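Local structure of putative sugar ABC transporter, substrate-binding protein (Clostridium phytofermentans, 4WZZ) at residues L125-L129 against T146-S150; L142-T146 against T189-Q193; M168-L172 against K208-L212; P292-W297 against P356-P361. The protein probably serves as the extracytoplasmic sugar-binding component of an ABC transporter, and holds L-rhamnose in the cleft between its two domains. All coordinates share one frame; numbering follows the deposited sequence.

Interaction 1 of 4, residues L125-L129 against T146-S150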
loop_
_atom_site.group_PDB
_atom_site.type_symbol
_atom_site.label_atom_id
_atom_site.label_comp_id
_atom_site.label_asym_id
_atom_site.label_seq_id
_atom_site.Cartn_x
_atom_site.Cartn_y
_atom_site.Cartn_z
ATOM N N LEU A 125 15.918 -4.243 -6.545
ATOM C CA LEU A 125 15.703 -5.662 -6.277
ATOM C C LEU A 125 15.893 -6.531 -7.518
ATOM O O LEU A 125 15.804 -7.760 -7.440
ATOM C CB LEU A 125 14.291 -5.872 -5.730
ATOM C CG LEU A 125 13.864 -4.955 -4.588
ATOM C CD1 LEU A 125 12.431 -5.281 -4.230
ATOM C CD2 LEU A 125 14.784 -5.135 -3.387
ATOM N N GLU A 126 16.147 -5.898 -8.664
ATOM C CA GLU A 126 16.069 -6.608 -9.929
ATOM C C GLU A 126 17.123 -7.721 -10.023
ATOM O O GLU A 126 16.816 -8.817 -10.487
ATOM C CB GLU A 126 16.163 -5.656 -11.132
ATOM C CG GLU A 126 16.187 -6.411 -12.473
ATOM C CD GLU A 126 15.957 -5.537 -13.698
ATOM O OE1 GLU A 126 15.670 -4.323 -13.568
ATOM O OE2 GLU A 126 16.058 -6.093 -14.808
ATOM N N PRO A 127 18.363 -7.449 -9.602
ATOM C CA PRO A 127 19.324 -8.558 -9.708
ATOM C C PRO A 127 18.946 -9.783 -8.869
ATOM O O PRO A 127 19.031 -10.907 -9.370
ATOM C CB PRO A 127 20.626 -7.939 -9.196
ATOM C CG PRO A 127 20.488 -6.490 -9.486
ATOM C CD PRO A 127 19.031 -6.170 -9.303
ATOM N N ALA A 128 18.532 -9.581 -7.622
ATOM C CA ALA A 128 18.206 -10.717 -6.770
ATOM C C ALA A 128 16.975 -11.457 -7.289
ATOM O O ALA A 128 16.928 -12.696 -7.271
ATOM C CB ALA A 128 18.003 -10.268 -5.344
ATOM N N LEU A 129 15.985 -10.699 -7.765
ATOM C CA LEU A 129 14.754 -11.298 -8.257
ATOM C C LEU A 129 14.976 -11.996 -9.588
ATOM O O LEU A 129 14.328 -13.004 -9.893
ATOM C CB LEU A 129 13.647 -10.251 -8.374
ATOM C CG LEU A 129 13.185 -9.695 -7.025
ATOM C CD1 LEU A 129 12.133 -8.602 -7.242
ATOM C CD2 LEU A 129 12.653 -10.825 -6.121
ATOM N N THR A 146 7.640 -4.063 -7.847
ATOM C CA THR A 146 8.962 -4.132 -8.441
ATOM C C THR A 146 8.770 -3.695 -9.879
ATOM O O THR A 146 7.643 -3.623 -10.365
ATOM C CB THR A 146 9.512 -5.556 -8.515
ATOM O OG1 THR A 146 8.609 -6.360 -9.290
ATOM C CG2 THR A 146 9.657 -6.144 -7.130
ATOM N N ASN A 147 9.857 -3.438 -10.581
ATOM C CA ASN A 147 9.699 -3.042 -11.974
ATOM C C ASN A 147 9.160 -4.189 -12.851
ATOM O O ASN A 147 8.988 -5.302 -12.378
ATOM C CB ASN A 147 10.976 -2.407 -12.520
ATOM C CG ASN A 147 12.128 -3.371 -12.664
ATOM O OD1 ASN A 147 11.954 -4.563 -12.924
ATOM N ND2 ASN A 147 13.327 -2.843 -12.493
ATOM N N ALA A 148 8.859 -3.907 -14.118
ATOM C CA ALA A 148 8.196 -4.895 -14.981
ATOM C C ALA A 148 9.087 -6.087 -15.330
ATOM O O ALA A 148 8.588 -7.178 -15.614
ATOM C CB ALA A 148 7.719 -4.241 -16.257
ATOM N N ASN A 149 10.394 -5.860 -15.315
ATOM C CA ASN A 149 11.377 -6.898 -15.630
ATOM C C ASN A 149 11.664 -7.822 -14.458
ATOM O O ASN A 149 12.373 -8.824 -14.611
ATOM C CB ASN A 149 12.693 -6.260 -16.058
ATOM C CG ASN A 149 12.630 -5.684 -17.454
ATOM O OD1 ASN A 149 11.760 -6.048 -18.247
ATOM N ND2 ASN A 149 13.550 -4.776 -17.762
ATOM N N SER A 150 11.131 -7.476 -13.292
ATOM C CA SER A 150 11.435 -8.178 -12.055
ATOM C C SER A 150 10.271 -9.031 -11.555
ATOM O O SER A 150 10.316 -9.527 -10.430
ATOM C CB SER A 150 11.815 -7.149 -10.975
ATOM O OG SER A 150 13.013 -6.465 -11.319
HETATM O O HOH W 1 14.878 -3.024 -15.634
#
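The carboxylate of E126 and the carboxamide of N147 meet almost perpendicularly, their planes 83° apart. N147 ND2 comes down on E126 OE1 from above the carboxylate plane, 41° out of it, and donates a hydrogen bond of 3.0 Å. At the other carboxylate oxygen, E126 OE2 has N149 CB 3.6 Å away. A water ties the two parts further: it donates to E126 OE1 at 2.6 Å and accepts from N149 ND2, which makes OE1 an oxygen with two donors. The amide of N147 is engaged at both ends, because S150 OG donates to N147 OD1 at 2.7 Å, from above the amide plane, and D123 OD1 takes a second hydrogen bond from ND2.

E126 CB lies 3.3 Å from S150 OG; with CG anti to the backbone N (chi1 176°), the extended chain passes the same hydroxyl and carries the carboxylate on to N147. Beyond this polar edge the contact turns apolar. L129 and T146 point at each other tip to tip, and the 3.5 Å between L129 CD1 and T146 CG2 is tight for two methyls. L125 crosses T146 at about a right angle and touches the same methyl with CD1 at 4.1 Å.

The first turn of helix 126-134 thus rests on the loop joining strands 138-142 and 154-156. From behind, L125 and L129 pack on helix 97-110, while L125 and T146 both touch I117 of strand 114-117; a backbone hydrogen bond joins N147 and T122.

Interaction 2 of 4, residues L142-T146 against T189-Q193. With RAM (alpha-L-rhamnopyranose), chain B.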
loop_
_atom_site.group_PDB
_atom_site.type_symbol
_atom_site.label_atom_id
_atom_site.label_comp_id
_atom_site.label_asym_id
_atom_site.label_seq_id
_atom_site.Cartn_x
_atom_site.Cartn_y
_atom_site.Cartn_z
ATOM N N LEU A 142 3.231 -7.466 -4.940
ATOM C CA LEU A 142 1.983 -6.943 -4.393
ATOM C C LEU A 142 2.271 -5.677 -3.593
ATOM O O LEU A 142 3.392 -5.483 -3.118
ATOM C CB LEU A 142 1.239 -7.953 -3.501
ATOM C CG LEU A 142 1.735 -8.173 -2.067
ATOM C CD1 LEU A 142 0.760 -9.026 -1.268
ATOM C CD2 LEU A 142 3.111 -8.815 -2.065
ATOM N N ASP A 143 1.241 -4.843 -3.445
ATOM C CA ASP A 143 1.255 -3.667 -2.547
ATOM C C ASP A 143 2.126 -2.548 -3.099
ATOM O O ASP A 143 1.674 -1.404 -3.250
ATOM C CB ASP A 143 1.712 -4.071 -1.140
ATOM C CG ASP A 143 1.705 -2.920 -0.158
ATOM O OD1 ASP A 143 0.709 -2.171 -0.109
ATOM O OD2 ASP A 143 2.702 -2.799 0.570
ATOM N N SER A 144 3.378 -2.873 -3.381
ATOM C CA SER A 144 4.334 -1.918 -3.928
ATOM C C SER A 144 5.144 -2.641 -5.008
ATOM O O SER A 144 5.785 -3.664 -4.748
ATOM C CB SER A 144 5.234 -1.387 -2.804
ATOM O OG SER A 144 6.204 -0.470 -3.289
ATOM N N ALA A 145 5.088 -2.123 -6.225
ATOM C CA ALA A 145 5.572 -2.884 -7.381
ATOM C C ALA A 145 7.094 -2.892 -7.519
ATOM O O ALA A 145 7.755 -1.857 -7.371
ATOM C CB ALA A 145 4.940 -2.334 -8.664
ATOM N N THR A 146 7.640 -4.063 -7.847
ATOM C CA THR A 146 8.962 -4.132 -8.441
ATOM C C THR A 146 8.770 -3.695 -9.879
ATOM O O THR A 146 7.643 -3.623 -10.365
ATOM C CB THR A 146 9.512 -5.556 -8.515
ATOM O OG1 THR A 146 8.609 -6.360 -9.290
ATOM C CG2 THR A 146 9.657 -6.144 -7.130
ATOM N N THR A 189 11.982 5.740 -1.644
ATOM C CA THR A 189 12.128 4.798 -2.734
ATOM C C THR A 189 10.917 3.892 -2.953
ATOM O O THR A 189 10.898 3.123 -3.923
ATOM C CB THR A 189 13.337 3.886 -2.469
ATOM O OG1 THR A 189 13.202 3.301 -1.171
ATOM C CG2 THR A 189 14.630 4.699 -2.525
ATOM N N ALA A 190 9.907 3.990 -2.090
ATOM C CA ALA A 190 8.775 3.077 -2.151
ATOM C C ALA A 190 7.970 3.311 -3.410
ATOM O O ALA A 190 7.473 4.406 -3.669
ATOM C CB ALA A 190 7.881 3.262 -0.932
ATOM N N THR A 191 7.838 2.269 -4.206
ATOM C CA THR A 191 7.149 2.390 -5.476
ATOM C C THR A 191 5.730 2.871 -5.326
ATOM O O THR A 191 5.290 3.725 -6.095
ATOM C CB THR A 191 7.145 1.023 -6.210
ATOM O OG1 THR A 191 8.459 0.474 -6.122
ATOM C CG2 THR A 191 6.708 1.194 -7.654
ATOM N N ASN A 192 4.990 2.305 -4.371
ATOM C CA ASN A 192 3.584 2.676 -4.264
ATOM C C ASN A 192 3.377 4.127 -3.859
ATOM O O ASN A 192 2.633 4.854 -4.535
ATOM C CB ASN A 192 2.750 1.706 -3.387
ATOM C CG ASN A 192 3.303 1.491 -2.000
ATOM O OD1 ASN A 192 4.387 1.953 -1.643
ATOM N ND2 ASN A 192 2.547 0.734 -1.195
ATOM N N GLN A 193 4.008 4.586 -2.791
ATOM C CA GLN A 193 3.826 5.999 -2.441
ATOM C C GLN A 193 4.281 6.881 -3.573
ATOM O O GLN A 193 3.653 7.873 -3.883
ATOM C CB GLN A 193 4.550 6.390 -1.157
ATOM C CG GLN A 193 3.766 6.048 0.103
ATOM C CD GLN A 193 4.024 4.652 0.631
ATOM O OE1 GLN A 193 5.032 4.021 0.317
ATOM N NE2 GLN A 193 3.143 4.192 1.516
HETATM C C1 RAM B . 2.032 1.328 4.634
HETATM C C2 RAM B . 2.921 0.668 3.586
HETATM C C3 RAM B . 2.113 0.021 2.461
HETATM C C4 RAM B . 1.044 0.971 1.934
HETATM C C5 RAM B . 0.210 1.528 3.086
HETATM C C6 RAM B . -0.798 2.559 2.606
HETATM O O1 RAM B . 1.395 0.339 5.365
HETATM O O2 RAM B . 3.749 1.679 3.099
HETATM O O3 RAM B . 3.043 -0.374 1.455
HETATM O O4 RAM B . 0.213 0.290 1.011
HETATM O O5 RAM B . 1.030 2.139 4.047
#
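N192 and D143 converge on one hydroxyl of the bound rhamnose. D143 OD2 accepts from RAM O3 at 2.6 Å, while N192 ND2 donates to the same O3 at 2.9 Å in a fairly straight bond. The second carboxylate oxygen, D143 OD1, takes RAM O4 at 2.7 Å, so the carboxylate grips two adjacent hydroxyls at once. Next along the sugar, Q193 NE2 gives RAM O2 a 3.0 Å bond that is nearly linear at 170°.

These groups are held from behind. Y68 and Q157 also bond to D143 OD1, K62 NZ bonds both N192 OD1 and the sugar, and Q193 NE2 has P247 O as a further acceptor. The aspartate itself sits at the centre of a classic gamma turn, with a positive phi of 73° and S144 N bonded to L142 O at 2.6 Å; this turn, together with a CG anti to the backbone N (chi1 -178°), directs the carboxylate at O3 and O4. One residue on, S144 OG accepts the early helical N-H of N192 (N192 N to S144 OG, 3.2 Å) and also bonds to A119 O. T191 OG1 donates to A145 O at 2.7 Å and is itself joined to T122 OG1. The two backbones are therefore pinned side by side next to the residues that bind the sugar.

The bonds from N192 N and T191 OG1 fasten the start of helix 191-203, with A190 at its N-cap position, to the loop that follows strand 138-142. The side chains of L142 and D143 also touch helix 299-315, and backbone bonds tie L142 to I117 and D143 to V155 of the neighbouring strands.

Interaction 3 of 4, residues M168-L172 against K208-L212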
loop_
_atom_site.group_PDB
_atom_site.type_symbol
_atom_site.label_atom_id
_atom_site.label_comp_id
_atom_site.label_asym_id
_atom_site.label_seq_id
_atom_site.Cartn_x
_atom_site.Cartn_y
_atom_site.Cartn_z
HETATM N N MSE A 168 -6.796 13.746 -3.631
HETATM C CA MSE A 168 -6.845 15.158 -4.032
HETATM C C MSE A 168 -8.206 15.751 -3.705
HETATM O O MSE A 168 -8.293 16.882 -3.229
HETATM C CB MSE A 168 -6.519 15.366 -5.506
HETATM C CG MSE A 168 -5.039 15.236 -5.846
HETATM SE SE MSE A 168 -3.845 16.315 -4.681
HETATM C CE MSE A 168 -4.793 18.025 -4.761
ATOM N N ASP A 169 -9.271 15.003 -3.977
ATOM C CA ASP A 169 -10.619 15.490 -3.679
ATOM C C ASP A 169 -10.797 15.647 -2.177
ATOM O O ASP A 169 -11.434 16.604 -1.735
ATOM C CB ASP A 169 -11.693 14.571 -4.267
ATOM C CG ASP A 169 -11.814 14.700 -5.792
ATOM O OD1 ASP A 169 -11.404 15.750 -6.342
ATOM O OD2 ASP A 169 -12.314 13.753 -6.450
ATOM N N ALA A 170 -10.199 14.752 -1.380
ATOM C CA ALA A 170 -10.231 14.895 0.062
ATOM C C ALA A 170 -9.541 16.158 0.513
ATOM O O ALA A 170 -10.070 16.920 1.328
ATOM C CB ALA A 170 -9.598 13.681 0.748
ATOM N N ILE A 171 -8.354 16.416 -0.020
ATOM C CA ILE A 171 -7.636 17.636 0.356
ATOM C C ILE A 171 -8.449 18.879 -0.006
ATOM O O ILE A 171 -8.567 19.805 0.788
ATOM C CB ILE A 171 -6.241 17.678 -0.290
ATOM C CG1 ILE A 171 -5.340 16.563 0.285
ATOM C CG2 ILE A 171 -5.600 19.024 -0.068
ATOM C CD1 ILE A 171 -4.320 16.051 -0.723
ATOM N N LEU A 172 -9.029 18.877 -1.199
ATOM C CA LEU A 172 -9.788 20.021 -1.667
ATOM C C LEU A 172 -10.976 20.290 -0.731
ATOM O O LEU A 172 -11.295 21.428 -0.422
ATOM C CB LEU A 172 -10.271 19.785 -3.100
ATOM C CG LEU A 172 -11.056 20.953 -3.707
ATOM C CD1 LEU A 172 -10.162 22.175 -3.873
ATOM C CD2 LEU A 172 -11.665 20.553 -5.029
ATOM N N LYS A 208 -9.685 22.885 -10.877
ATOM C CA LYS A 208 -10.450 22.842 -9.623
ATOM C C LYS A 208 -9.561 22.901 -8.379
ATOM O O LYS A 208 -10.027 23.295 -7.297
ATOM C CB LYS A 208 -11.339 21.607 -9.555
ATOM C CG LYS A 208 -10.579 20.329 -9.392
ATOM C CD LYS A 208 -11.461 19.107 -9.639
ATOM C CE LYS A 208 -12.394 18.845 -8.478
ATOM N NZ LYS A 208 -12.989 17.479 -8.581
ATOM N N TYR A 209 -8.289 22.535 -8.540
ATOM C CA TYR A 209 -7.342 22.500 -7.420
ATOM C C TYR A 209 -6.410 23.710 -7.402
ATOM O O TYR A 209 -5.427 23.708 -6.702
ATOM C CB TYR A 209 -6.488 21.237 -7.480
ATOM C CG TYR A 209 -7.281 19.939 -7.569
ATOM C CD1 TYR A 209 -8.002 19.464 -6.477
ATOM C CD2 TYR A 209 -7.326 19.212 -8.747
ATOM C CE1 TYR A 209 -8.731 18.282 -6.550
ATOM C CE2 TYR A 209 -8.046 18.015 -8.827
ATOM C CZ TYR A 209 -8.749 17.569 -7.725
ATOM O OH TYR A 209 -9.470 16.410 -7.795
ATOM N N SER A 210 -6.721 24.743 -8.169
ATOM C CA SER A 210 -5.743 25.789 -8.446
ATOM C C SER A 210 -5.396 26.654 -7.229
ATOM O O SER A 210 -4.343 27.288 -7.207
ATOM C CB SER A 210 -6.223 26.679 -9.587
ATOM O OG SER A 210 -7.372 27.400 -9.207
ATOM N N LYS A 211 -6.274 26.676 -6.231
ATOM C CA LYS A 211 -6.033 27.444 -4.998
ATOM C C LYS A 211 -5.354 26.658 -3.895
ATOM O O LYS A 211 -5.115 27.196 -2.813
ATOM C CB LYS A 211 -7.339 28.006 -4.454
ATOM C CG LYS A 211 -8.014 29.000 -5.381
ATOM C CD LYS A 211 -9.506 29.033 -5.118
ATOM C CE LYS A 211 -9.937 30.289 -4.412
ATOM N NZ LYS A 211 -10.403 31.331 -5.371
ATOM N N LEU A 212 -5.058 25.380 -4.155
ATOM C CA LEU A 212 -4.268 24.560 -3.243
ATOM C C LEU A 212 -2.800 24.728 -3.581
ATOM O O LEU A 212 -2.449 24.952 -4.736
ATOM C CB LEU A 212 -4.661 23.089 -3.394
ATOM C CG LEU A 212 -6.095 22.715 -3.023
ATOM C CD1 LEU A 212 -6.366 21.241 -3.309
ATOM C CD2 LEU A 212 -6.341 23.012 -1.554
#
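Two torsions of K208 bring its NZ to D169 OD1, where it makes a salt bridge of 3.2 Å. With chi1 at 70°, K208 CG stands between its own backbone N and carbonyl carbon and lies over the centre of the Y209 ring, 3.4 Å above the ring plane; the bend at chi3 then turns NZ to the carboxylate. The same oxygen gathers a second donor, for Y209 OH donates a short 2.5 Å hydrogen bond to D169 OD1. The two arrive from opposite faces of the carboxylate, Y209 OH 41° and K208 NZ 36° out of its plane, so OD1 is gripped from both sides. The remaining oxygen, OD2, is taken by Q165 NE2 one turn back along the helix.

Below the polar corner the surfaces are hydrocarbon. L172, whose CG is anti to its backbone N, pushes its two methyls toward the loop; CD1 lies 3.6 Å from K208 O and 3.9 Å from L212 CD1. Selenomethionine M168 slides past L212 in the opposite direction, with its CE 3.9 Å from L212 CD1, and its CB packs on Y209 CE1 at 3.8 Å.

Y209 to L212 form a type I turn that leads into strand 212-219, an edge strand of the four-stranded parallel sheet. Helix 160-174 lies against that sheet, M168, I171 and L212 all touching W181 of strand 179-185. The turn belongs to the return leg of the beta-alpha-beta crossover 179-185, 191-203, 212-219, consistent with the Rossmann-like domains of periplasmic binding proteins.

Interaction 4 of 4, residues P292-W297 against P356-P361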
loop_
_atom_site.group_PDB
_atom_site.type_symbol
_atom_site.label_atom_id
_atom_site.label_comp_id
_atom_site.label_asym_id
_atom_site.label_seq_id
_atom_site.Cartn_x
_atom_site.Cartn_y
_atom_site.Cartn_z
ATOM N N PRO A 292 -11.141 13.953 9.097
ATOM C CA PRO A 292 -12.563 13.850 8.785
ATOM C C PRO A 292 -12.886 12.563 8.054
ATOM O O PRO A 292 -13.996 12.054 8.197
ATOM C CB PRO A 292 -12.818 15.057 7.871
ATOM C CG PRO A 292 -11.606 15.905 7.994
ATOM C CD PRO A 292 -10.479 15.032 8.352
ATOM N N TYR A 293 -11.911 12.052 7.308
ATOM C CA TYR A 293 -12.039 10.789 6.594
ATOM C C TYR A 293 -10.736 10.466 5.905
ATOM O O TYR A 293 -9.856 11.330 5.735
ATOM C CB TYR A 293 -13.200 10.773 5.588
ATOM C CG TYR A 293 -13.187 11.864 4.524
ATOM C CD1 TYR A 293 -13.814 13.081 4.746
ATOM C CD2 TYR A 293 -12.598 11.651 3.280
ATOM C CE1 TYR A 293 -13.840 14.067 3.775
ATOM C CE2 TYR A 293 -12.637 12.644 2.283
ATOM C CZ TYR A 293 -13.253 13.844 2.551
ATOM O OH TYR A 293 -13.297 14.856 1.602
HETATM N N MSE A 294 -10.592 9.187 5.587
HETATM C CA MSE A 294 -9.390 8.706 4.901
HETATM C C MSE A 294 -9.787 7.487 4.072
HETATM O O MSE A 294 -10.976 7.159 3.975
HETATM C CB MSE A 294 -8.293 8.400 5.915
HETATM C CG MSE A 294 -8.696 7.456 7.006
HETATM SE SE MSE A 294 -8.406 5.613 6.441
HETATM C CE MSE A 294 -8.805 4.713 8.193
ATOM N N PHE A 295 -8.815 6.842 3.435
ATOM C CA PHE A 295 -9.110 5.735 2.532
ATOM C C PHE A 295 -8.182 4.565 2.761
ATOM O O PHE A 295 -7.041 4.721 3.179
ATOM C CB PHE A 295 -8.949 6.181 1.067
ATOM C CG PHE A 295 -9.768 7.382 0.720
ATOM C CD1 PHE A 295 -9.308 8.649 1.019
ATOM C CD2 PHE A 295 -11.005 7.246 0.111
ATOM C CE1 PHE A 295 -10.067 9.757 0.739
ATOM C CE2 PHE A 295 -11.753 8.376 -0.182
ATOM C CZ PHE A 295 -11.284 9.606 0.141
ATOM N N LEU A 296 -8.665 3.376 2.436
ATOM C CA LEU A 296 -7.764 2.245 2.286
ATOM C C LEU A 296 -8.465 1.202 1.431
ATOM O O LEU A 296 -9.130 1.560 0.446
ATOM C CB LEU A 296 -7.303 1.711 3.659
ATOM C CG LEU A 296 -5.946 0.980 3.627
ATOM C CD1 LEU A 296 -4.793 1.970 3.502
ATOM C CD2 LEU A 296 -5.770 0.079 4.863
ATOM N N TRP A 297 -8.321 -0.059 1.816
ATOM C CA TRP A 297 -8.720 -1.253 1.065
ATOM C C TRP A 297 -8.429 -2.359 2.060
ATOM O O TRP A 297 -7.828 -2.102 3.098
ATOM C CB TRP A 297 -7.889 -1.441 -0.233
ATOM C CG TRP A 297 -6.451 -1.416 0.069
ATOM C CD1 TRP A 297 -5.691 -2.424 0.558
ATOM C CD2 TRP A 297 -5.606 -0.272 -0.023
ATOM N NE1 TRP A 297 -4.406 -1.990 0.766
ATOM C CE2 TRP A 297 -4.331 -0.660 0.427
ATOM C CE3 TRP A 297 -5.806 1.037 -0.451
ATOM C CZ2 TRP A 297 -3.250 0.228 0.463
ATOM C CZ3 TRP A 297 -4.734 1.906 -0.433
ATOM C CH2 TRP A 297 -3.476 1.504 0.037
ATOM N N PRO A 356 -10.632 1.963 -4.092
ATOM C CA PRO A 356 -10.406 2.432 -2.721
ATOM C C PRO A 356 -11.725 2.510 -1.964
ATOM O O PRO A 356 -12.805 2.673 -2.584
ATOM C CB PRO A 356 -9.845 3.851 -2.904
ATOM C CG PRO A 356 -9.527 3.988 -4.344
ATOM C CD PRO A 356 -10.423 3.028 -5.085
ATOM N N PHE A 357 -11.633 2.389 -0.656
ATOM C CA PHE A 357 -12.776 2.493 0.249
ATOM C C PHE A 357 -12.599 3.654 1.201
ATOM O O PHE A 357 -11.557 3.800 1.851
ATOM C CB PHE A 357 -12.924 1.175 1.028
ATOM C CG PHE A 357 -14.251 1.003 1.721
ATOM C CD1 PHE A 357 -15.329 0.447 1.055
ATOM C CD2 PHE A 357 -14.388 1.330 3.056
ATOM C CE1 PHE A 357 -16.557 0.265 1.713
ATOM C CE2 PHE A 357 -15.607 1.155 3.720
ATOM C CZ PHE A 357 -16.677 0.611 3.043
ATOM N N LYS A 358 -13.641 4.472 1.315
ATOM C CA LYS A 358 -13.612 5.638 2.190
ATOM C C LYS A 358 -14.083 5.280 3.617
ATOM O O LYS A 358 -15.199 4.742 3.794
ATOM C CB LYS A 358 -14.520 6.719 1.596
ATOM C CG LYS A 358 -14.645 7.974 2.409
ATOM C CD LYS A 358 -15.545 8.959 1.673
ATOM C CE LYS A 358 -15.799 10.218 2.491
ATOM N NZ LYS A 358 -16.790 11.147 1.812
ATOM N N PHE A 359 -13.229 5.569 4.590
ATOM C CA PHE A 359 -13.524 5.405 6.003
ATOM C C PHE A 359 -13.821 6.771 6.600
ATOM O O PHE A 359 -13.029 7.704 6.465
ATOM C CB PHE A 359 -12.356 4.709 6.735
ATOM C CG PHE A 359 -12.103 3.309 6.226
ATOM C CD1 PHE A 359 -12.952 2.275 6.598
ATOM C CD2 PHE A 359 -11.074 3.046 5.348
ATOM C CE1 PHE A 359 -12.756 1.006 6.121
ATOM C CE2 PHE A 359 -10.864 1.782 4.871
ATOM C CZ PHE A 359 -11.714 0.754 5.243
ATOM N N GLU A 360 -14.979 6.886 7.215
ATOM C CA GLU A 360 -15.456 8.173 7.688
ATOM C C GLU A 360 -16.263 7.918 8.956
ATOM O O GLU A 360 -16.497 6.780 9.340
ATOM C CB GLU A 360 -16.309 8.827 6.599
ATOM C CG GLU A 360 -17.434 7.942 6.093
ATOM C CD GLU A 360 -18.315 8.653 5.080
ATOM O OE1 GLU A 360 -18.784 9.775 5.371
ATOM O OE2 GLU A 360 -18.538 8.082 4.000
ATOM N N PRO A 361 -16.703 8.988 9.640
ATOM C CA PRO A 361 -17.440 8.775 10.886
ATOM C C PRO A 361 -18.623 7.810 10.777
ATOM O O PRO A 361 -18.944 7.068 11.714
ATOM C CB PRO A 361 -17.932 10.189 11.232
ATOM C CG PRO A 361 -16.834 11.085 10.664
ATOM C CD PRO A 361 -16.364 10.403 9.404
#
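M294 and F359 exchange backbone bonds: M294 N donates to F359 O at 3.0 Å and F359 N to M294 O at 2.8 Å. Two residues on, L296 and F357 do the same, with L296 N to F357 O at 3.0 Å and F357 N to L296 O at 2.9 Å. F295 and K358 form the non-hydrogen-bonded pair between them. F295 instead finds its backbone partner in G272, and K358 O accepts from N363 ND2.

On the face with F295, K358 has CG anti to the backbone N (chi1 178°) and a fully extended chain, which takes NZ over the Y293 ring, 4.3 Å from its centroid and only 4° off the normal, a cation-pi contact. Y293 OH is bonded to D173 of helix 160-174. On the other face, selenomethionine M294 makes an oblique Met-aromatic contact with F359 (SE to centroid 5.1 Å), and L296 CB meets F359 CE2 at 3.8 Å.

W297 NE1 bonds to Y68 OH as its indole borders the rhamnose. This short antiparallel pair, its axes at 139°, joins 292-297, which leads from the parallel-sheet domain to helix 299-315, with 356-361, which follows strand 349-352 of the other sheet, consistent with hinge crossings between the two domains of a periplasmic binding protein.

Overall arrangement
Segments 142-146 and 146-150 continue along one loop, so interactions 1 and 2 share T146, with centres about 12 Å apart; interaction 2 carries D143, N192 and Q193 to the rhamnose, whereas in interaction 1 the L125 side chain stays about 12 Å from it. Interaction 4 approaches the sugar with W297, about 4 Å away, and its nearest atoms lie about 5 Å from those of interaction 2. Y68 links the two, bonding to both D143 and W297. Interaction 3, its centre about 25 Å from that of interaction 2, is remote from the pocket but touches interaction 4: A170 CA is 3.4 Å from Y293 OH. Interactions 1 and 4 lie on opposite sides of the chain's centre.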